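Local coordinates for major capsid protein (PDB 5J7O) that probably builds the outer protein shell of Faustovirus, a large double-stranded DNA virus, as a trimer of double jelly-roll subunits, at residues I207-K211 with F212-D216; F217-T220 with G221-R224; R546-I549 with P550-G554. All coordinates share one frame; numbering follows the deposited sequence.

Contact 1: I207-K211 with F212-D216; sequences IMYNK and FHVPD
The last turn of helix 203-212 closes where the carbonyl of Tyr-209 takes the N-H of His-213, N to O 3.0 Å. Phe-212 N sends weak, bent bonds to both Met-208 O and Tyr-209 O, and from His-213 the backbone leaves helical angles. His-213 also puts its CB over one face of the Tyr-209 ring, a CH-pi contact with CB 3.8 Å from the ring centroid and 16° off the normal. The Tyr-209 ring reaches this place because its CG stands anti to the backbone N (chi1 -175°), swung forward along the chain. The two rings lie obliquely, planes at 52°, and Val-214 CG2 approaches Tyr-209 CE1 at 3.9 Å. On another side of the turn Phe-212 sets its ring edge, near the ring plane, against Met-208 O, with CD2 at 3.3 Å. Outside the turn, the His-213 nitrogens are bonded to Asn-557 O and Tyr-448 OH, and Lys-211 NZ forms a salt bridge with Asp-563. The helix end thus mixes aromatic packing with satisfied polar groups: the departing chain packs His-213 CB and Val-214 CG2 against the Tyr-209 ring, while two bonds to the imidazole should restrict its rotation.

Contact 2: F217-T220 with G221-R224; sequences FKLT and GWKR
Thr-220 and Arg-224 run side by side and point the same way, one helical turn apart. Thr-220 CG2 lies over one face of the guanidinium, toward its rim and 3.8 Å from Arg-224 NH1. With CG2 anti to the backbone N (chi1 -73° for OG1), the methyl is turned toward the guanidinium face of the arginine, whose chain is extended from CG to NE. Leu-219 and Lys-223 cross at a slant: the lysine, stretched out beyond CG, brings CE against the leucine branch, 4.0 Å from Leu-219 CG. The CD1 methyl of Leu-219 approaches the indole of Trp-222 obliquely, 4.2 Å from its CD1. Along the backbone three i to i+4 bonds hold the turn, the straightest from Lys-223 N to Leu-219 O at 2.8 Å and 166°; Trp-222 N bonds to Lys-218 O and Arg-224 N to Thr-220 O. The polar ends of Lys-218, Thr-220 and Arg-224 reach the second subunit: its Gln-562 accepts from Arg-224 NH2 through the backbone O and bonds to Thr-220 OG1 through OE1, and its Pro-550 O meets Lys-218 NZ. Helix 216-225 lies between that subunit and helix 203-212 of its own chain, where Trp-222 meets Tyr-209 and Asn-210.

Contact 3: R546-I549 with P550-G554; sequences RDYI and PWNYG
Ile-549 CG2 comes within 4.2 Å of Tyr-553 CD1, one turn on, at the apolar centre, where Ile-549 and Pro-550 both rest on Phe-568 of strand 567-570. Tyr-548 and Trp-551 meet at a slant on another side of the helix, with Tyr-548 CE2 4.0 Å from Trp-551 CZ3. The tyrosine CG is anti to its own N (chi1 177°), which carries the ring forward alongside Asn-552; ring and amide planes there are only 17° apart. Pro-550 has no N-H for the preceding turn, and its CG instead stands 3.2 Å from Arg-546 O, where the helix kinks. Bonding resumes with Trp-551 N to Asp-547 O, then Asn-552 N to Tyr-548 O and, at 170°, Tyr-553 N to Ile-549 O. Beside the Tyr-553 ring, Asn-552 ND2 sits 3.3 Å above one face, toward the rim. At the polar edge Arg-546 grips the carboxylate of Asp-547 side-on, NE to OD1 and NH2 to OD2, both 2.8 Å, while NH1 pairs with Glu-522. The phenol of Tyr-548 bonds to Asp-102 and that of Tyr-553 to Tyr-73, both of the third subunit. The two acids probably offset the charge of the buried arginine, the two-pronged grip probably fixes the guanidinium's orientation, and the two phenols join this kinked helix end to the third subunit.

Overall arrangement
Along the chain the three contacts come in series, each a local turn; none closes a long loop, nests in or crosses another. Contact 1 ends helix 203-212 and leads into helix 216-225, which carries contact 2; the two helices pack together, with Asn-210 OD1 2.8 Å from Trp-222 NE1 in a probable hydrogen bond and Val-214 against Leu-219 and Trp-222. Contact 3 follows some 320 residues later, at the end of helix 542-552 against strand 567-570, yet touches contact 1 through Phe-212 and Pro-550. Contacts 2 and 3 stay about 10 Å apart at their nearest atoms within one chain, but between subunits Trp-551 meets Trp-222 of the third subunit, tying the trimer together.

Contact 1: I207-K211 with F212-D216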
# COMPACT_ATOMS: atom_id res chain seq x y z
N ILE B 207 1.70 20.67 -4.63
CA ILE B 207 2.51 19.53 -4.23
C ILE B 207 2.52 19.38 -2.71
O ILE B 207 2.69 18.27 -2.20
CB ILE B 207 3.94 19.62 -4.79
CG1 ILE B 207 4.71 20.79 -4.17
CG2 ILE B 207 3.89 19.75 -6.30
CD1 ILE B 207 6.17 20.81 -4.55
N MET B 208 2.34 20.47 -1.97
CA MET B 208 2.18 20.35 -0.52
C MET B 208 0.90 19.61 -0.18
O MET B 208 0.88 18.77 0.73
CB MET B 208 2.19 21.73 0.13
CG MET B 208 3.53 22.45 0.08
SD MET B 208 4.86 21.51 0.86
CE MET B 208 6.18 22.72 0.82
N TYR B 209 -0.18 19.89 -0.91
CA TYR B 209 -1.42 19.15 -0.73
C TYR B 209 -1.25 17.69 -1.14
O TYR B 209 -1.77 16.79 -0.48
CB TYR B 209 -2.55 19.81 -1.53
CG TYR B 209 -3.91 19.18 -1.33
CD1 TYR B 209 -4.29 18.04 -2.04
CD2 TYR B 209 -4.83 19.73 -0.45
CE1 TYR B 209 -5.53 17.47 -1.86
CE2 TYR B 209 -6.07 19.17 -0.26
CZ TYR B 209 -6.42 18.04 -0.97
OH TYR B 209 -7.66 17.47 -0.79
N ASN B 210 -0.54 17.45 -2.24
CA ASN B 210 -0.29 16.08 -2.69
C ASN B 210 0.44 15.28 -1.62
O ASN B 210 0.23 14.06 -1.51
CB ASN B 210 0.52 16.11 -3.99
CG ASN B 210 0.88 14.72 -4.48
OD1 ASN B 210 0.02 13.96 -4.93
ND2 ASN B 210 2.17 14.39 -4.42
N LYS B 211 1.27 15.93 -0.81
CA LYS B 211 2.06 15.22 0.18
C LYS B 211 1.32 15.03 1.50
O LYS B 211 1.54 14.03 2.19
CB LYS B 211 3.38 15.96 0.44
CG LYS B 211 4.30 16.09 -0.77
CD LYS B 211 5.44 17.06 -0.49
CE LYS B 211 6.11 17.53 -1.77
NZ LYS B 211 6.81 16.44 -2.50
N PHE B 212 0.43 15.96 1.86
CA PHE B 212 -0.11 16.01 3.22
C PHE B 212 -1.60 15.69 3.33
O PHE B 212 -2.06 15.44 4.45
CB PHE B 212 0.13 17.39 3.84
CG PHE B 212 1.53 17.60 4.33
CD1 PHE B 212 1.96 17.03 5.51
CD2 PHE B 212 2.41 18.39 3.60
CE1 PHE B 212 3.25 17.23 5.96
CE2 PHE B 212 3.70 18.59 4.05
CZ PHE B 212 4.12 18.01 5.23
N HIS B 213 -2.36 15.69 2.23
CA HIS B 213 -3.81 15.62 2.39
C HIS B 213 -4.45 14.63 1.42
O HIS B 213 -5.63 14.78 1.07
CB HIS B 213 -4.44 17.00 2.22
CG HIS B 213 -3.87 18.04 3.14
ND1 HIS B 213 -3.95 17.94 4.51
CD2 HIS B 213 -3.19 19.18 2.88
CE1 HIS B 213 -3.36 18.98 5.06
NE2 HIS B 213 -2.89 19.75 4.09
N VAL B 214 -3.71 13.62 0.98
CA VAL B 214 -4.29 12.58 0.13
C VAL B 214 -4.06 11.23 0.79
O VAL B 214 -3.06 10.56 0.51
CB VAL B 214 -3.71 12.61 -1.29
CG1 VAL B 214 -4.49 11.66 -2.19
CG2 VAL B 214 -3.73 14.02 -1.85
N PRO B 215 -4.95 10.79 1.68
CA PRO B 215 -4.82 9.46 2.27
C PRO B 215 -4.99 8.37 1.23
O PRO B 215 -5.36 8.62 0.08
CB PRO B 215 -5.93 9.41 3.32
CG PRO B 215 -6.91 10.46 2.89
CD PRO B 215 -6.10 11.53 2.23
N ASP B 216 -4.71 7.13 1.64
CA ASP B 216 -4.67 6.03 0.69
C ASP B 216 -6.04 5.71 0.12
O ASP B 216 -6.14 5.21 -1.01
CB ASP B 216 -4.05 4.80 1.33
CG ASP B 216 -2.55 4.72 1.11
OD1 ASP B 216 -1.85 4.09 1.93
OD2 ASP B 216 -2.06 5.30 0.11

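Contact 2: F217-T220 with G221-R224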
# COMPACT_ATOMS: atom_id res chain seq x y z
N PHE B 217 -7.12 5.97 0.87
CA PHE B 217 -8.44 5.70 0.32
C PHE B 217 -8.88 6.73 -0.72
O PHE B 217 -9.94 6.57 -1.32
CB PHE B 217 -9.49 5.59 1.44
CG PHE B 217 -9.51 6.74 2.41
CD1 PHE B 217 -10.17 7.92 2.10
CD2 PHE B 217 -8.91 6.62 3.65
CE1 PHE B 217 -10.20 8.97 3.00
CE2 PHE B 217 -8.93 7.67 4.55
CZ PHE B 217 -9.59 8.84 4.23
N LYS B 218 -8.07 7.77 -0.95
CA LYS B 218 -8.33 8.74 -2.01
C LYS B 218 -7.21 8.80 -3.04
O LYS B 218 -7.32 9.57 -4.00
CB LYS B 218 -8.53 10.14 -1.42
CG LYS B 218 -9.66 10.27 -0.42
CD LYS B 218 -11.02 10.23 -1.09
CE LYS B 218 -12.13 10.52 -0.09
NZ LYS B 218 -13.48 10.49 -0.72
N LEU B 219 -6.14 8.01 -2.87
CA LEU B 219 -4.93 8.23 -3.66
C LEU B 219 -5.11 7.81 -5.12
O LEU B 219 -4.68 8.54 -6.03
CB LEU B 219 -3.75 7.48 -3.03
CG LEU B 219 -2.40 7.78 -3.68
CD1 LEU B 219 -2.12 9.28 -3.66
CD2 LEU B 219 -1.29 7.03 -2.96
N THR B 220 -5.71 6.65 -5.36
CA THR B 220 -5.85 6.16 -6.73
C THR B 220 -6.65 7.13 -7.59
O THR B 220 -6.25 7.47 -8.70
CB THR B 220 -6.50 4.77 -6.74
OG1 THR B 220 -5.56 3.80 -6.27
CG2 THR B 220 -6.96 4.39 -8.14
N GLY B 221 -7.79 7.60 -7.07
CA GLY B 221 -8.56 8.59 -7.80
C GLY B 221 -7.83 9.91 -7.94
O GLY B 221 -7.91 10.57 -8.99
N TRP B 222 -7.11 10.32 -6.90
CA TRP B 222 -6.33 11.55 -6.95
C TRP B 222 -5.28 11.50 -8.06
O TRP B 222 -5.14 12.44 -8.84
CB TRP B 222 -5.68 11.81 -5.59
CG TRP B 222 -4.69 12.94 -5.56
CD1 TRP B 222 -3.33 12.83 -5.47
CD2 TRP B 222 -4.98 14.34 -5.60
NE1 TRP B 222 -2.76 14.08 -5.46
CE2 TRP B 222 -3.75 15.02 -5.54
CE3 TRP B 222 -6.16 15.09 -5.69
CZ2 TRP B 222 -3.66 16.41 -5.56
CZ3 TRP B 222 -6.07 16.47 -5.71
CH2 TRP B 222 -4.83 17.12 -5.64
N LYS B 223 -4.54 10.39 -8.14
CA LYS B 223 -3.53 10.25 -9.18
C LYS B 223 -4.15 10.29 -10.57
O LYS B 223 -3.58 10.88 -11.49
CB LYS B 223 -2.74 8.96 -8.98
CG LYS B 223 -1.76 9.00 -7.82
CD LYS B 223 -0.95 7.71 -7.74
CE LYS B 223 0.18 7.84 -6.73
NZ LYS B 223 0.96 6.58 -6.61
N ARG B 224 -5.32 9.67 -10.74
CA ARG B 224 -5.97 9.68 -12.04
C ARG B 224 -6.48 11.06 -12.41
O ARG B 224 -6.55 11.41 -13.60
CB ARG B 224 -7.11 8.66 -12.08
CG ARG B 224 -6.66 7.22 -11.88
CD ARG B 224 -7.61 6.25 -12.56
NE ARG B 224 -7.16 4.86 -12.44
CZ ARG B 224 -7.85 3.90 -11.83
NH1 ARG B 224 -9.03 4.16 -11.29
NH2 ARG B 224 -7.35 2.67 -11.77

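Contact 3: R546-I549 with P550-G554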
# COMPACT_ATOMS: atom_id res chain seq x y z
N ARG B 546 8.46 16.63 10.25
CA ARG B 546 8.06 15.77 9.15
C ARG B 546 7.30 14.54 9.62
O ARG B 546 6.31 14.15 8.99
CB ARG B 546 9.29 15.33 8.36
CG ARG B 546 8.97 14.38 7.21
CD ARG B 546 10.23 13.70 6.71
NE ARG B 546 10.83 12.86 7.74
CZ ARG B 546 12.14 12.66 7.87
NH1 ARG B 546 12.99 13.27 7.05
NH2 ARG B 546 12.60 11.87 8.83
N ASP B 547 7.74 13.91 10.71
CA ASP B 547 7.19 12.64 11.15
C ASP B 547 6.27 12.77 12.36
O ASP B 547 5.17 12.21 12.35
CB ASP B 547 8.33 11.66 11.46
CG ASP B 547 9.25 11.45 10.28
OD1 ASP B 547 8.79 11.60 9.13
OD2 ASP B 547 10.44 11.13 10.50
N TYR B 548 6.69 13.49 13.40
CA TYR B 548 5.91 13.49 14.64
C TYR B 548 4.64 14.31 14.50
O TYR B 548 3.55 13.83 14.82
CB TYR B 548 6.75 14.00 15.81
CG TYR B 548 5.92 14.07 17.07
CD1 TYR B 548 5.59 15.29 17.64
CD2 TYR B 548 5.43 12.91 17.66
CE1 TYR B 548 4.82 15.35 18.79
CE2 TYR B 548 4.65 12.97 18.79
CZ TYR B 548 4.35 14.19 19.36
OH TYR B 548 3.58 14.24 20.49
N ILE B 549 4.77 15.56 14.05
CA ILE B 549 3.60 16.45 13.98
C ILE B 549 2.51 15.90 13.06
O ILE B 549 1.34 15.85 13.48
CB ILE B 549 4.03 17.88 13.62
CG1 ILE B 549 4.73 18.54 14.81
CG2 ILE B 549 2.83 18.70 13.16
CD1 ILE B 549 5.13 19.98 14.56
N PRO B 550 2.81 15.48 11.82
CA PRO B 550 1.73 14.90 11.00
C PRO B 550 1.16 13.61 11.56
O PRO B 550 -0.01 13.29 11.30
CB PRO B 550 2.41 14.68 9.64
CG PRO B 550 3.56 15.63 9.63
CD PRO B 550 4.05 15.63 11.05
N TRP B 551 1.95 12.85 12.32
CA TRP B 551 1.42 11.63 12.93
C TRP B 551 0.42 11.94 14.03
O TRP B 551 -0.64 11.31 14.11
CB TRP B 551 2.57 10.77 13.48
CG TRP B 551 2.10 9.62 14.33
CD1 TRP B 551 1.73 8.38 13.89
CD2 TRP B 551 1.96 9.60 15.75
NE1 TRP B 551 1.36 7.59 14.96
CE2 TRP B 551 1.49 8.32 16.11
CE3 TRP B 551 2.17 10.55 16.76
CZ2 TRP B 551 1.24 7.96 17.44
CZ3 TRP B 551 1.93 10.19 18.07
CH2 TRP B 551 1.46 8.91 18.40
N ASN B 552 0.74 12.92 14.88
CA ASN B 552 -0.07 13.17 16.07
C ASN B 552 -1.36 13.91 15.74
O ASN B 552 -2.44 13.53 16.22
CB ASN B 552 0.75 13.95 17.09
CG ASN B 552 0.01 14.17 18.40
OD1 ASN B 552 -0.17 13.24 19.18
ND2 ASN B 552 -0.42 15.40 18.64
N TYR B 553 -1.28 14.95 14.92
CA TYR B 553 -2.39 15.86 14.69
C TYR B 553 -3.16 15.50 13.43
O TYR B 553 -2.69 14.75 12.57
CB TYR B 553 -1.89 17.30 14.58
CG TYR B 553 -1.30 17.87 15.85
CD1 TYR B 553 0.04 17.71 16.15
CD2 TYR B 553 -2.09 18.58 16.75
CE1 TYR B 553 0.58 18.24 17.31
CE2 TYR B 553 -1.56 19.10 17.91
CZ TYR B 553 -0.22 18.93 18.18
OH TYR B 553 0.31 19.46 19.34
N GLY B 554 -4.37 16.06 13.33
CA GLY B 554 -5.11 16.09 12.09
C GLY B 554 -5.94 14.87 11.76
O GLY B 554 -6.87 14.98 10.96